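Local coordinates for protein chitinase (Chromobacterium violaceum, PDB 4TXG) that probably binds chitin and hydrolyses its O-glycosidic linkages, as a glycoside hydrolase of family GH18, at residues Cys121-Glu124 with Ala125-Gln128; Tyr159-Ser162 with Trp163-Gly166; Tyr173-Ser176 with Asp177-Trp180; Thr777-Arg781 with Asp782-Tyr786. One frame throughout, in Å; residues are numbered along the deposited sequence.

Interaction 1: residues Cys121-Glu124 with Ala125-Gln128; sequences CRPE and ALAQ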
loop_
_atom_site.group_PDB
_atom_site.type_symbol
_atom_site.label_atom_id
_atom_site.label_comp_id
_atom_site.label_asym_id
_atom_site.label_seq_id
_atom_site.Cartn_x
_atom_site.Cartn_y
_atom_site.Cartn_z
ATOM N N CYS A 121 -9.284 4.552 -23.260
ATOM C CA CYS A 121 -9.609 4.603 -21.835
ATOM C C CYS A 121 -8.549 3.946 -20.953
ATOM O O CYS A 121 -8.780 3.732 -19.764
ATOM C CB CYS A 121 -10.962 3.936 -21.580
ATOM S SG CYS A 121 -12.334 4.733 -22.447
ATOM N N ARG A 122 -7.391 3.619 -21.517
ATOM C CA ARG A 122 -6.363 2.966 -20.712
ATOM C C ARG A 122 -5.782 3.955 -19.698
ATOM O O ARG A 122 -5.430 5.070 -20.068
ATOM C CB ARG A 122 -5.248 2.399 -21.607
ATOM C CG ARG A 122 -4.171 1.669 -20.824
ATOM C CD ARG A 122 -3.106 1.043 -21.736
ATOM N NE ARG A 122 -2.537 2.017 -22.661
ATOM C CZ ARG A 122 -1.505 2.811 -22.384
ATOM N NH1 ARG A 122 -0.905 2.753 -21.196
ATOM N NH2 ARG A 122 -1.067 3.669 -23.299
ATOM N N PRO A 123 -5.708 3.557 -18.412
ATOM C CA PRO A 123 -5.068 4.423 -17.408
ATOM C C PRO A 123 -3.651 4.818 -17.798
ATOM O O PRO A 123 -2.916 4.009 -18.375
ATOM C CB PRO A 123 -5.062 3.554 -16.144
ATOM C CG PRO A 123 -6.293 2.695 -16.303
ATOM C CD PRO A 123 -6.332 2.374 -17.797
ATOM N N GLU A 124 -3.280 6.059 -17.498
ATOM C CA GLU A 124 -1.946 6.557 -17.807
ATOM C C GLU A 124 -0.846 5.621 -17.297
ATOM O O GLU A 124 -0.841 5.247 -16.130
ATOM C CB GLU A 124 -1.755 7.955 -17.210
ATOM C CG GLU A 124 -0.349 8.519 -17.381
ATOM C CD GLU A 124 -0.180 9.868 -16.696
ATOM O OE1 GLU A 124 -1.201 10.528 -16.416
ATOM O OE2 GLU A 124 0.971 10.263 -16.425
ATOM N N ALA A 125 0.062 5.251 -18.198
ATOM C CA ALA A 125 1.249 4.448 -17.887
ATOM C C ALA A 125 0.965 2.981 -17.529
ATOM O O ALA A 125 1.890 2.229 -17.211
ATOM C CB ALA A 125 2.056 5.110 -16.758
ATOM N N LEU A 126 -0.290 2.555 -17.590
ATOM C CA LEU A 126 -0.586 1.145 -17.304
ATOM C C LEU A 126 -0.120 0.247 -18.448
ATOM O O LEU A 126 -0.344 0.540 -19.625
ATOM C CB LEU A 126 -2.083 0.937 -17.049
ATOM C CG LEU A 126 -2.550 -0.481 -16.663
ATOM C CD1 LEU A 126 -2.057 -0.886 -15.280
ATOM C CD2 LEU A 126 -4.072 -0.571 -16.724
ATOM N N ALA A 127 0.543 -0.850 -18.099
ATOM C CA ALA A 127 1.023 -1.781 -19.105
ATOM C C ALA A 127 -0.120 -2.651 -19.615
ATOM O O ALA A 127 -0.666 -3.456 -18.868
ATOM C CB ALA A 127 2.131 -2.648 -18.532
ATOM N N GLN A 128 -0.480 -2.503 -20.883
ATOM C CA GLN A 128 -1.527 -3.359 -21.433
ATOM C C GLN A 128 -0.934 -4.586 -22.108
ATOM O O GLN A 128 0.139 -4.531 -22.701
ATOM C CB GLN A 128 -2.407 -2.606 -22.433
ATOM C CG GLN A 128 -3.571 -3.464 -22.946
ATOM C CD GLN A 128 -4.174 -2.959 -24.236
ATOM O OE1 GLN A 128 -4.222 -1.753 -24.483
ATOM N NE2 GLN A 128 -4.640 -3.885 -25.074
#
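P123 and L126 are the two ends of a type II beta turn, with E124 and A125 at its corners and A125 in the positive-phi position. The turn is closed by the L126 N-H, which makes a nearly straight bond to P123 O at 3.1 Å.

A second tie comes from R122. Its CG lies anti to the backbone N (chi1 -178°), and a bend at chi3 folds the guanidinium back over the turn, where NH1 donates to L126 O at 2.8 Å. The donor lies in the carbonyl plane on a lone pair, but L126 O sits 29° out of the guanidinium plane and the N-H angle is only 131°, which leaves the bond bent. Farther back along the same chain, R122 CD rests on Q128 CB at 3.8 Å, the two side chains crossing at a slant.

The turn belongs to the loop region ahead of strand 155-161, the first strand of the GH18 barrel, and the disulfide of C121 with C137 ties down its start. P123 and L126 run alongside each other, the ring's CD meeting the CD2 methyl at 3.9 Å, so a small apolar patch lies next to the polar closure. At the outer corner, E124 O accepts a hydrogen bond from R456, while P123 also packs on Y140.

Interaction 2: residues Tyr159-Ser162 with Trp163-Gly166; sequences YFTS and WRTG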
loop_
_atom_site.group_PDB
_atom_site.type_symbol
_atom_site.label_atom_id
_atom_site.label_comp_id
_atom_site.label_asym_id
_atom_site.label_seq_id
_atom_site.Cartn_x
_atom_site.Cartn_y
_atom_site.Cartn_z
ATOM N N TYR A 159 -11.071 -1.857 3.791
ATOM C CA TYR A 159 -10.813 -3.266 4.045
ATOM C C TYR A 159 -11.875 -3.847 4.961
ATOM O O TYR A 159 -12.142 -3.311 6.040
ATOM C CB TYR A 159 -9.439 -3.471 4.672
ATOM C CG TYR A 159 -8.336 -3.577 3.658
ATOM C CD1 TYR A 159 -8.022 -4.796 3.079
ATOM C CD2 TYR A 159 -7.591 -2.463 3.297
ATOM C CE1 TYR A 159 -7.009 -4.901 2.151
ATOM C CE2 TYR A 159 -6.570 -2.559 2.374
ATOM C CZ TYR A 159 -6.283 -3.783 1.803
ATOM O OH TYR A 159 -5.267 -3.880 0.871
ATOM N N PHE A 160 -12.470 -4.943 4.514
ATOM C CA PHE A 160 -13.447 -5.707 5.285
ATOM C C PHE A 160 -12.820 -7.011 5.746
ATOM O O PHE A 160 -12.453 -7.839 4.918
ATOM C CB PHE A 160 -14.676 -6.009 4.430
ATOM C CG PHE A 160 -15.698 -6.868 5.119
ATOM C CD1 PHE A 160 -16.649 -6.291 5.956
ATOM C CD2 PHE A 160 -15.703 -8.245 4.945
ATOM C CE1 PHE A 160 -17.599 -7.072 6.589
ATOM C CE2 PHE A 160 -16.648 -9.040 5.580
ATOM C CZ PHE A 160 -17.603 -8.450 6.406
ATOM N N THR A 161 -12.695 -7.199 7.054
ATOM C CA THR A 161 -12.067 -8.412 7.567
ATOM C C THR A 161 -13.086 -9.519 7.750
ATOM O O THR A 161 -14.222 -9.272 8.164
ATOM C CB THR A 161 -11.333 -8.149 8.900
ATOM O OG1 THR A 161 -12.261 -7.669 9.878
ATOM C CG2 THR A 161 -10.231 -7.110 8.704
ATOM N N SER A 162 -12.667 -10.747 7.450
ATOM C CA SER A 162 -13.580 -11.899 7.438
ATOM C C SER A 162 -13.913 -12.444 8.814
ATOM O O SER A 162 -14.861 -13.228 8.959
ATOM C CB SER A 162 -12.977 -13.030 6.600
ATOM O OG SER A 162 -11.816 -13.570 7.223
ATOM N N TRP A 163 -13.139 -12.045 9.822
ATOM C CA TRP A 163 -13.190 -12.755 11.093
ATOM C C TRP A 163 -14.066 -12.138 12.179
ATOM O O TRP A 163 -14.073 -12.636 13.300
ATOM C CB TRP A 163 -11.767 -12.945 11.645
ATOM C CG TRP A 163 -10.859 -11.732 11.657
ATOM C CD1 TRP A 163 -10.717 -10.818 12.669
ATOM C CD2 TRP A 163 -9.931 -11.340 10.636
ATOM N NE1 TRP A 163 -9.773 -9.876 12.330
ATOM C CE2 TRP A 163 -9.273 -10.176 11.086
ATOM C CE3 TRP A 163 -9.592 -11.861 9.381
ATOM C CZ2 TRP A 163 -8.301 -9.525 10.330
ATOM C CZ3 TRP A 163 -8.630 -11.212 8.629
ATOM C CH2 TRP A 163 -7.996 -10.056 9.104
ATOM N N ARG A 164 -14.820 -11.089 11.866
ATOM C CA ARG A 164 -15.715 -10.504 12.868
ATOM C C ARG A 164 -17.160 -10.968 12.645
ATOM O O ARG A 164 -18.073 -10.176 12.403
ATOM C CB ARG A 164 -15.600 -8.979 12.857
ATOM C CG ARG A 164 -14.135 -8.533 13.013
ATOM C CD ARG A 164 -13.970 -7.055 13.356
ATOM N NE ARG A 164 -12.550 -6.717 13.384
ATOM C CZ ARG A 164 -11.755 -6.940 14.423
ATOM N NH1 ARG A 164 -12.252 -7.469 15.534
ATOM N NH2 ARG A 164 -10.464 -6.627 14.355
ATOM N N THR A 165 -17.347 -12.279 12.757
ATOM C CA THR A 165 -18.607 -12.924 12.432
ATOM C C THR A 165 -19.575 -12.888 13.599
ATOM O O THR A 165 -20.761 -13.162 13.433
ATOM C CB THR A 165 -18.394 -14.386 12.043
ATOM O OG1 THR A 165 -17.924 -15.109 13.190
ATOM C CG2 THR A 165 -17.369 -14.485 10.929
ATOM N N GLY A 166 -19.050 -12.570 14.778
ATOM C CA GLY A 166 -19.853 -12.547 15.988
ATOM C C GLY A 166 -20.221 -13.907 16.559
ATOM O O GLY A 166 -20.942 -13.978 17.553
HETATM O O HOH W 1 -16.559 -10.262 9.552
#
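W163 lays its indole over T161, two residues back, in a CH-pi contact. T161 CB stands 3.6 Å from the centroid of the six-membered ring and 12° off the ring normal, so it sits over the middle of the face, while the CG2 methyl reaches CZ2 at 3.5 Å. The fold-back depends on W163 chi1 (48°), which places CG between the backbone N and the carbonyl carbon and turns the indole toward the strand end. S162 OG approaches the indole obliquely, 3.5 Å from W163 CE3, and makes a weak hydrogen bond to A189 O of strand 185-193.

Polar ties across the bend are indirect. A water 2.9 Å from T161 O also accepts weakly from R164 N and so bridges the two. T161 OG1 and R164 NE both turn to E604: the hydroxyl hydrogen-bonds its OE2 and the arginine forms a salt bridge with the same atom.

T161 and W163 both pack on W603, at the end of strand 599-603. The bend thus lies at the C-terminal end of strand 155-161, where this strand runs parallel to 599-603 and 185-193, the end of a TIM barrel at which GH18 enzymes carry their substrate cleft.

Interaction 3: residues Tyr173-Ser176 with Asp177-Trp180; sequences YLAS and DIPW. With CS (cesium ion), chain N.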
loop_
_atom_site.group_PDB
_atom_site.type_symbol
_atom_site.label_atom_id
_atom_site.label_comp_id
_atom_site.label_asym_id
_atom_site.label_seq_id
_atom_site.Cartn_x
_atom_site.Cartn_y
_atom_site.Cartn_z
ATOM N N TYR A 173 -19.082 -7.554 12.645
ATOM C CA TYR A 173 -19.146 -6.557 11.594
ATOM C C TYR A 173 -19.341 -7.300 10.289
ATOM O O TYR A 173 -18.425 -7.951 9.791
ATOM C CB TYR A 173 -17.890 -5.690 11.556
ATOM C CG TYR A 173 -18.026 -4.504 10.630
ATOM C CD1 TYR A 173 -17.727 -4.614 9.278
ATOM C CD2 TYR A 173 -18.472 -3.276 11.107
ATOM C CE1 TYR A 173 -17.858 -3.527 8.426
ATOM C CE2 TYR A 173 -18.608 -2.181 10.263
ATOM C CZ TYR A 173 -18.293 -2.313 8.924
ATOM O OH TYR A 173 -18.422 -1.222 8.090
ATOM N N LEU A 174 -20.554 -7.208 9.756
ATOM C CA LEU A 174 -20.964 -7.992 8.598
ATOM C C LEU A 174 -21.007 -7.132 7.348
ATOM O O LEU A 174 -20.914 -5.904 7.427
ATOM C CB LEU A 174 -22.337 -8.613 8.849
ATOM C CG LEU A 174 -22.430 -9.421 10.146
ATOM C CD1 LEU A 174 -23.808 -10.067 10.235
ATOM C CD2 LEU A 174 -21.316 -10.471 10.195
ATOM N N ALA A 175 -21.142 -7.772 6.190
ATOM C CA ALA A 175 -21.118 -7.032 4.929
ATOM C C ALA A 175 -22.296 -6.058 4.873
ATOM O O ALA A 175 -22.244 -5.026 4.201
ATOM C CB ALA A 175 -21.140 -7.999 3.738
ATOM N N SER A 176 -23.347 -6.375 5.620
ATOM C CA SER A 176 -24.515 -5.511 5.703
ATOM C C SER A 176 -24.283 -4.261 6.555
ATOM O O SER A 176 -25.100 -3.346 6.528
ATOM C CB SER A 176 -25.706 -6.303 6.255
ATOM O OG SER A 176 -25.363 -6.957 7.463
ATOM N N ASP A 177 -23.176 -4.218 7.303
ATOM C CA ASP A 177 -22.835 -3.062 8.142
ATOM C C ASP A 177 -21.959 -2.037 7.424
ATOM O O ASP A 177 -21.713 -0.938 7.937
ATOM C CB ASP A 177 -22.115 -3.527 9.415
ATOM C CG ASP A 177 -22.992 -4.412 10.284
ATOM O OD1 ASP A 177 -24.166 -4.050 10.479
ATOM O OD2 ASP A 177 -22.519 -5.471 10.752
ATOM N N ILE A 178 -21.472 -2.416 6.247
ATOM C CA ILE A 178 -20.627 -1.555 5.429
ATOM C C ILE A 178 -21.396 -0.322 4.952
ATOM O O ILE A 178 -22.565 -0.435 4.572
ATOM C CB ILE A 178 -20.090 -2.345 4.208
ATOM C CG1 ILE A 178 -19.132 -3.457 4.652
ATOM C CG2 ILE A 178 -19.401 -1.423 3.200
ATOM C CD1 ILE A 178 -18.696 -4.370 3.504
ATOM N N PRO A 179 -20.762 0.864 4.990
ATOM C CA PRO A 179 -21.382 2.068 4.419
ATOM C C PRO A 179 -21.275 2.093 2.891
ATOM O O PRO A 179 -20.498 2.859 2.320
ATOM C CB PRO A 179 -20.574 3.208 5.047
ATOM C CG PRO A 179 -19.215 2.607 5.266
ATOM C CD PRO A 179 -19.488 1.172 5.674
ATOM N N TRP A 180 -22.062 1.247 2.239
ATOM C CA TRP A 180 -22.001 1.094 0.793
ATOM C C TRP A 180 -22.178 2.398 0.012
ATOM O O TRP A 180 -21.586 2.565 -1.057
ATOM C CB TRP A 180 -23.063 0.091 0.343
ATOM C CG TRP A 180 -22.728 -1.328 0.693
ATOM C CD1 TRP A 180 -23.014 -1.981 1.860
ATOM C CD2 TRP A 180 -22.048 -2.273 -0.141
ATOM N NE1 TRP A 180 -22.557 -3.276 1.798
ATOM C CE2 TRP A 180 -21.953 -3.478 0.587
ATOM C CE3 TRP A 180 -21.512 -2.216 -1.428
ATOM C CZ2 TRP A 180 -21.334 -4.618 0.067
ATOM C CZ3 TRP A 180 -20.910 -3.357 -1.948
ATOM C CH2 TRP A 180 -20.825 -4.539 -1.196
HETATM CS CS CS N . -25.567 -0.178 5.884
HETATM O O HOH W 2 -27.808 -2.363 5.906
HETATM O O HOH W 3 -26.679 -0.393 3.145
#
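D177 meets Y173 and L174 along the length of its side chain. Its CB lies over one face of the Y173 ring, 4.0 Å from the centroid and displaced toward the rim, in a CH-pi contact. The same CB comes to 3.3 Å from L174 O. CG stands beside the backbone N (chi1 -63°), which swings the carboxylate back toward L174 N. The carboxylate plane lies 55° from that of the ring. OD1 lies toward the S176 carbonyl group, and OD2 accepts from L174 N at 2.8 Å. That bond is almost straight (174°) and meets OD2 on the anti side, somewhat out of the carboxylate plane.

D177 N answers by donating to L174 O, also at 2.8 Å. A175 O receives the indole N-H of W180 at 3.0 Å, close to the ring plane, and a weak bond from I178 N. Residues 173-180 lie in the loop joining barrel strands 155-161 and 185-193; I178 packs on F160 and I186 of those strands, A175 and W180 on helix 231-242, and P179 centres an inverse gamma turn.

S176 O and I178 O each lie 3.3 Å from a cesium ion, which two waters also bind. The carboxylate and the indole N-H thus satisfy L174 and A175, whereas two carbonyls, two residues apart, turn to the ion as neutral oxygen ligands, suited to a large monovalent cation.

Interaction 4: residues Thr777-Arg781 with Asp782-Tyr786; sequences TYAIR and DEAPY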
loop_
_atom_site.group_PDB
_atom_site.type_symbol
_atom_site.label_atom_id
_atom_site.label_comp_id
_atom_site.label_asym_id
_atom_site.label_seq_id
_atom_site.Cartn_x
_atom_site.Cartn_y
_atom_site.Cartn_z
ATOM N N THR A 777 13.716 17.807 -28.994
ATOM C CA THR A 777 13.482 16.985 -27.814
ATOM C C THR A 777 12.397 15.941 -28.091
ATOM O O THR A 777 11.286 16.277 -28.503
ATOM C CB THR A 777 13.091 17.850 -26.596
ATOM O OG1 THR A 777 14.159 18.759 -26.301
ATOM C CG2 THR A 777 12.839 16.977 -25.373
ATOM N N TYR A 778 12.739 14.677 -27.865
ATOM C CA TYR A 778 11.854 13.552 -28.156
ATOM C C TYR A 778 11.394 12.879 -26.877
ATOM O O TYR A 778 12.155 12.790 -25.930
ATOM C CB TYR A 778 12.571 12.510 -29.026
ATOM C CG TYR A 778 12.986 13.025 -30.387
ATOM C CD1 TYR A 778 14.206 13.670 -30.567
ATOM C CD2 TYR A 778 12.149 12.878 -31.486
ATOM C CE1 TYR A 778 14.585 14.150 -31.820
ATOM C CE2 TYR A 778 12.520 13.350 -32.741
ATOM C CZ TYR A 778 13.739 13.984 -32.897
ATOM O OH TYR A 778 14.106 14.458 -34.144
ATOM N N ALA A 779 10.158 12.394 -26.859
ATOM C CA ALA A 779 9.750 11.451 -25.825
ATOM C C ALA A 779 10.296 10.085 -26.227
ATOM O O ALA A 779 10.873 9.944 -27.306
ATOM C CB ALA A 779 8.240 11.415 -25.679
ATOM N N ILE A 780 10.161 9.087 -25.363
ATOM C CA ILE A 780 10.568 7.745 -25.769
ATOM C C ILE A 780 9.339 6.896 -26.057
ATOM O O ILE A 780 8.274 7.095 -25.477
ATOM C CB ILE A 780 11.479 7.053 -24.723
ATOM C CG1 ILE A 780 10.741 6.757 -23.417
ATOM C CG2 ILE A 780 12.716 7.911 -24.441
ATOM C CD1 ILE A 780 11.552 5.873 -22.471
ATOM N N ARG A 781 9.487 5.961 -26.988
ATOM C CA ARG A 781 8.362 5.144 -27.424
ATOM C C ARG A 781 7.812 4.262 -26.301
ATOM O O ARG A 781 6.631 3.920 -26.311
ATOM C CB ARG A 781 8.764 4.262 -28.610
ATOM C CG ARG A 781 9.157 5.007 -29.874
ATOM C CD ARG A 781 8.805 4.163 -31.098
ATOM N NE ARG A 781 7.359 4.055 -31.258
ATOM C CZ ARG A 781 6.746 3.102 -31.952
ATOM N NH1 ARG A 781 7.455 2.152 -32.558
ATOM N NH2 ARG A 781 5.421 3.095 -32.038
ATOM N N ASP A 782 8.654 3.900 -25.335
ATOM C CA ASP A 782 8.190 3.082 -24.205
ATOM C C ASP A 782 7.110 3.795 -23.395
ATOM O O ASP A 782 6.282 3.145 -22.746
ATOM C CB ASP A 782 9.351 2.703 -23.282
ATOM C CG ASP A 782 10.218 1.601 -23.857
ATOM O OD1 ASP A 782 9.748 0.896 -24.773
ATOM O OD2 ASP A 782 11.369 1.443 -23.395
ATOM N N GLU A 783 7.120 5.128 -23.433
ATOM C CA GLU A 783 6.142 5.921 -22.692
ATOM C C GLU A 783 5.134 6.606 -23.594
ATOM O O GLU A 783 4.050 6.984 -23.151
ATOM C CB GLU A 783 6.842 6.984 -21.843
ATOM C CG GLU A 783 7.732 6.397 -20.767
ATOM C CD GLU A 783 8.316 7.457 -19.858
ATOM O OE1 GLU A 783 8.902 8.431 -20.382
ATOM O OE2 GLU A 783 8.181 7.309 -18.622
ATOM N N ALA A 784 5.504 6.786 -24.856
ATOM C CA ALA A 784 4.673 7.528 -25.795
ATOM C C ALA A 784 4.564 6.769 -27.118
ATOM O O ALA A 784 5.077 7.218 -28.147
ATOM C CB ALA A 784 5.254 8.934 -26.015
ATOM N N PRO A 785 3.874 5.619 -27.097
ATOM C CA PRO A 785 3.864 4.690 -28.234
ATOM C C PRO A 785 3.081 5.176 -29.455
ATOM O O PRO A 785 3.244 4.600 -30.532
ATOM C CB PRO A 785 3.208 3.441 -27.642
ATOM C CG PRO A 785 2.306 3.969 -26.584
ATOM C CD PRO A 785 3.053 5.118 -25.975
ATOM N N TYR A 786 2.266 6.217 -29.310
ATOM C CA TYR A 786 1.465 6.690 -30.434
ATOM C C TYR A 786 2.012 7.947 -31.117
ATOM O O TYR A 786 1.471 8.380 -32.134
ATOM C CB TYR A 786 0.030 6.953 -29.989
ATOM C CG TYR A 786 -0.665 5.766 -29.373
ATOM C CD1 TYR A 786 -1.074 4.693 -30.153
ATOM C CD2 TYR A 786 -0.939 5.732 -28.007
ATOM C CE1 TYR A 786 -1.729 3.608 -29.585
ATOM C CE2 TYR A 786 -1.594 4.655 -27.433
ATOM C CZ TYR A 786 -1.986 3.595 -28.227
ATOM O OH TYR A 786 -2.637 2.517 -27.661
HETATM O O HOH W 4 8.862 9.861 -22.706
HETATM O O HOH W 5 6.024 6.366 -30.622
#
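I780 O holds the tight part of this turn, taking two backbone donors at the end of its strand. They share the oxygen by coming from different directions, A784 N at 2.9 Å in the carbonyl plane and E783 N at 3.1 Å from well above it. Against this closure A779 CB and A784 CB touch at 3.9 Å. With chi1 at 66°, I780 directs CG1 toward the turn, and CD1 meets D782 CB at 3.9 Å.

The other side is held by longer polar arms and water. The R781 side chain, bent at chi3, brings NH2 to P785 O at 3.0 Å (156°), the oxygen lying in the guanidinium plane at its edge. NE donates to a water that in turn donates to A784 O, so one guanidinium grips the carbonyls of A784 and P785, the first through water and the second directly; it also makes a cation-pi contact with Y789. A second water joins I780 N to E783 OE1, whose carboxylate is held mainly by the backbone N-H groups of H768 and Y769.

The turn ends strand 776-780 of the Chitinase C region, which lies in the mixed sheet between 656-657 and 767-773. I780 packs on Y769 of the one neighbour and R781 on A656 of the other.

In the fold
Interactions 2 and 4 are surface contacts, interaction 1 is partly buried and interaction 3 is buried. Interactions 2 and 3 belong to the GH18 barrel and touch: R164 O lies 2.8 Å from Y173 N, a probable hydrogen bond, and F160 packs on the 173-176 backbone. Backbone and side-chain hydrogen bonds dominate interaction 3; interaction 2 depends on a CH-pi contact and water. Interactions 1 and 4 pair differently. Their centres are 14 Å apart, and R122 meets Y786 by packing, so the loop leading to the barrel lies against the Chitinase C region. Both are turns where an arginine reaches a backbone carbonyl. Interactions 2 and 4 lie on opposite sides of the chain's centre, their centres 46 Å apart.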